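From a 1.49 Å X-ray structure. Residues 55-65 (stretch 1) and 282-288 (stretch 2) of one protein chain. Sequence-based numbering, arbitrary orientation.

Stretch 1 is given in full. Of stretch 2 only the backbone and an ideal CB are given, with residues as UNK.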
# COMPACT_ATOMS: atom_id res chain seq x y z
N THR A 55 -0.16 0.52 -2.88
CA THR A 55 -0.87 1.41 -3.79
C THR A 55 -0.99 2.81 -3.21
O THR A 55 -0.94 3.81 -3.94
CB THR A 55 -2.28 0.87 -4.07
OG1 THR A 55 -2.20 -0.44 -4.64
CG2 THR A 55 -3.06 1.78 -5.00
N LYS A 56 -1.15 2.90 -1.89
CA LYS A 56 -1.30 4.19 -1.24
C LYS A 56 -0.16 5.15 -1.56
O LYS A 56 -0.38 6.35 -1.64
CB LYS A 56 -1.40 4.02 0.27
CG LYS A 56 -2.69 3.37 0.72
CD LYS A 56 -2.83 3.42 2.24
CE LYS A 56 -4.16 2.87 2.71
NZ LYS A 56 -4.30 1.42 2.47
N THR A 57 1.07 4.65 -1.70
CA THR A 57 2.17 5.56 -2.00
C THR A 57 1.99 6.19 -3.38
O THR A 57 2.31 7.37 -3.58
CB THR A 57 3.51 4.84 -1.93
OG1 THR A 57 3.60 4.10 -0.71
CG2 THR A 57 4.64 5.85 -1.99
N PHE A 58 1.48 5.41 -4.33
CA PHE A 58 1.19 5.94 -5.67
C PHE A 58 0.11 7.01 -5.59
O PHE A 58 0.23 8.09 -6.17
CB PHE A 58 0.77 4.82 -6.62
CG PHE A 58 1.88 3.86 -6.96
CD1 PHE A 58 2.15 2.78 -6.13
CD2 PHE A 58 2.63 4.01 -8.10
CE1 PHE A 58 3.17 1.87 -6.42
CE2 PHE A 58 3.67 3.10 -8.40
CZ PHE A 58 3.92 2.04 -7.57
N THR A 59 -0.97 6.73 -4.88
CA THR A 59 -2.04 7.69 -4.71
C THR A 59 -1.56 9.00 -4.09
O THR A 59 -1.89 10.10 -4.60
CB THR A 59 -3.15 7.04 -3.86
OG1 THR A 59 -3.59 5.87 -4.55
CG2 THR A 59 -4.31 7.98 -3.61
N ALA A 60 -0.77 8.90 -3.02
CA ALA A 60 -0.22 10.10 -2.37
C ALA A 60 0.70 10.88 -3.30
O ALA A 60 0.68 12.11 -3.31
CB ALA A 60 0.50 9.74 -1.10
N THR A 61 1.51 10.17 -4.07
CA THR A 61 2.44 10.83 -4.99
C THR A 61 1.68 11.69 -6.00
O THR A 61 2.05 12.82 -6.27
CB THR A 61 3.32 9.81 -5.72
OG1 THR A 61 4.14 9.12 -4.76
CG2 THR A 61 4.26 10.49 -6.73
N VAL A 62 0.59 11.17 -6.53
CA VAL A 62 -0.21 11.93 -7.49
C VAL A 62 -0.73 13.20 -6.84
O VAL A 62 -0.65 14.29 -7.43
CB VAL A 62 -1.36 11.10 -8.05
CG1 VAL A 62 -2.34 11.97 -8.84
CG2 VAL A 62 -0.82 9.98 -8.90
N LEU A 63 -1.28 13.11 -5.63
CA LEU A 63 -1.83 14.30 -4.99
C LEU A 63 -0.74 15.31 -4.68
O LEU A 63 -0.98 16.51 -4.77
CB LEU A 63 -2.59 13.94 -3.72
CG LEU A 63 -3.99 13.47 -4.05
CD1 LEU A 63 -4.55 12.70 -2.89
CD2 LEU A 63 -4.89 14.66 -4.39
N LEU A 64 0.45 14.84 -4.32
CA LEU A 64 1.55 15.78 -4.10
C LEU A 64 2.01 16.45 -5.40
O LEU A 64 2.36 17.64 -5.37
CB LEU A 64 2.70 15.06 -3.37
CG LEU A 64 2.40 14.84 -1.89
CD1 LEU A 64 3.21 13.68 -1.33
CD2 LEU A 64 2.70 16.11 -1.09
N GLN A 65 1.99 15.74 -6.51
CA GLN A 65 2.25 16.38 -7.79
C GLN A 65 1.18 17.42 -8.10
O GLN A 65 1.51 18.52 -8.55
CB GLN A 65 2.32 15.37 -8.92
CG GLN A 65 3.54 14.45 -8.87
CD GLN A 65 3.71 13.69 -10.16
OE1 GLN A 65 2.80 13.64 -10.99
NE2 GLN A 65 4.88 13.10 -10.35
N UNK A 282 7.23 6.02 11.88
CA UNK A 282 6.43 7.19 11.57
C UNK A 282 5.65 6.96 10.30
O UNK A 282 6.07 6.16 9.44
CB UNK A 282 7.31 8.44 11.44
N UNK A 283 4.50 7.61 10.19
CA UNK A 283 3.70 7.55 8.96
C UNK A 283 3.55 8.95 8.40
O UNK A 283 3.07 9.86 9.10
CB UNK A 283 2.33 6.92 9.22
N UNK A 284 3.98 9.13 7.16
CA UNK A 284 3.89 10.40 6.47
C UNK A 284 2.72 10.41 5.51
O UNK A 284 1.63 10.00 5.90
CB UNK A 284 5.19 10.70 5.72
N UNK A 285 2.92 10.86 4.27
CA UNK A 285 1.82 10.91 3.32
C UNK A 285 1.87 9.67 2.46
O UNK A 285 2.56 9.62 1.45
CB UNK A 285 1.88 12.17 2.46
N UNK A 286 1.13 8.64 2.86
CA UNK A 286 1.15 7.36 2.13
C UNK A 286 2.53 6.71 2.10
O UNK A 286 2.88 6.02 1.12
CB UNK A 286 0.66 7.57 0.69
N UNK A 287 3.32 6.93 3.15
CA UNK A 287 4.71 6.48 3.20
C UNK A 287 5.10 6.33 4.65
O UNK A 287 4.73 7.18 5.45
CB UNK A 287 5.65 7.45 2.48
N UNK A 288 5.83 5.28 4.99
CA UNK A 288 6.22 5.01 6.37
C UNK A 288 7.73 5.04 6.52
O UNK A 288 8.42 4.73 5.57
CB UNK A 288 5.67 3.66 6.83

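Stretch 1 is a helix, and the residues that meet stretch 2 are K56, T57, A60 and L64. Stretch 2 passes this face as a short strand followed by a loop or turn.

Position 282 is strand-like, with phi/psi of -134/152. Its ideal CB has nothing of stretch 1 within 5.5 Å, so the helix sets no preference. The residue is G282, which makes no contact here.

Position 283 is also extended, at -120/123. Its CA-to-CB bond points sideways and the ideal CB is again clear of the helix. Many side chains would fit; only a long one could reach stretch 1. The residue is Y283, with chi1 at -162° (t). Its ring brings the hydroxyl near the helix, where OH lies 3.8 Å from K56 CD.

Position 284 is out of reach, and its phi/psi of -101/-133 is an unusual pair that glycine adopts readily. The residue is G284. Its N donates a hydrogen bond to the O of position 287, 2.7 Å away.

Position 285 points toward the helix. The ideal CB is 4.3 Å from L64 CD1 and 4.5 Å from A60 CB. These neighbours are apolar and leave room for a side chain, so leucine, isoleucine, valine or methionine would all be reasonable. The residue is L285, in the m,t rotamer. Its CD1 packs against L64 CD2 at 3.9 Å. Its backbone O approaches A60 CB at 3.3 Å.

Position 286 is the most restricted. Its CA is 4.6 Å from T57 CA, the nearest CA pair between the stretches. The ideal CB would lie 2.8 Å from A60 CB and 2.8 Å from K56 O, and both are clashes. Phi is +62°, which by itself favours glycine. G286 lets the backbone come close: its CA is 4.1 Å from A60 CB. T57 OG1 donates a hydrogen bond to G286 O at 2.7 Å. G286 O also receives a CA-H...O contact from T57 CA at 3.2 Å, with an angle of 123° at H.

Position 287 is extended and its CA-to-CB bond points sideways. The ideal CB is 4.9 Å from T57 CG2, a methyl that would suit a medium or large apolar side chain. The residue is L287, in the t,p rotamer. Its CD1 lies 4.2 Å from T57 CG2, a light contact.

Position 288 is unconstrained by the helix. The residue is M288, too far for contact.

Stretch 2 282-288: GYGLGLM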
# COMPACT_ATOMS: atom_id res chain seq x y z
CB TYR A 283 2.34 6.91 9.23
CG TYR A 283 1.66 6.41 7.97
CD1 TYR A 283 1.02 7.28 7.12
CD2 TYR A 283 1.70 5.06 7.62
CE1 TYR A 283 0.43 6.83 5.94
CE2 TYR A 283 1.10 4.60 6.45
CZ TYR A 283 0.47 5.49 5.62
OH TYR A 283 -0.14 5.01 4.48
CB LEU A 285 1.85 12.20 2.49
CG LEU A 285 1.88 13.48 3.33
CD1 LEU A 285 1.93 14.71 2.42
CD2 LEU A 285 0.72 13.59 4.32
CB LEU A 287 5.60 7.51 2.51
CG LEU A 287 7.07 7.13 2.34
CD1 LEU A 287 7.27 6.01 1.31
CD2 LEU A 287 7.86 8.36 1.94
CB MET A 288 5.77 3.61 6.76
CG MET A 288 4.35 3.54 7.18
SD MET A 288 3.96 1.96 7.93
CE MET A 288 4.36 0.85 6.57
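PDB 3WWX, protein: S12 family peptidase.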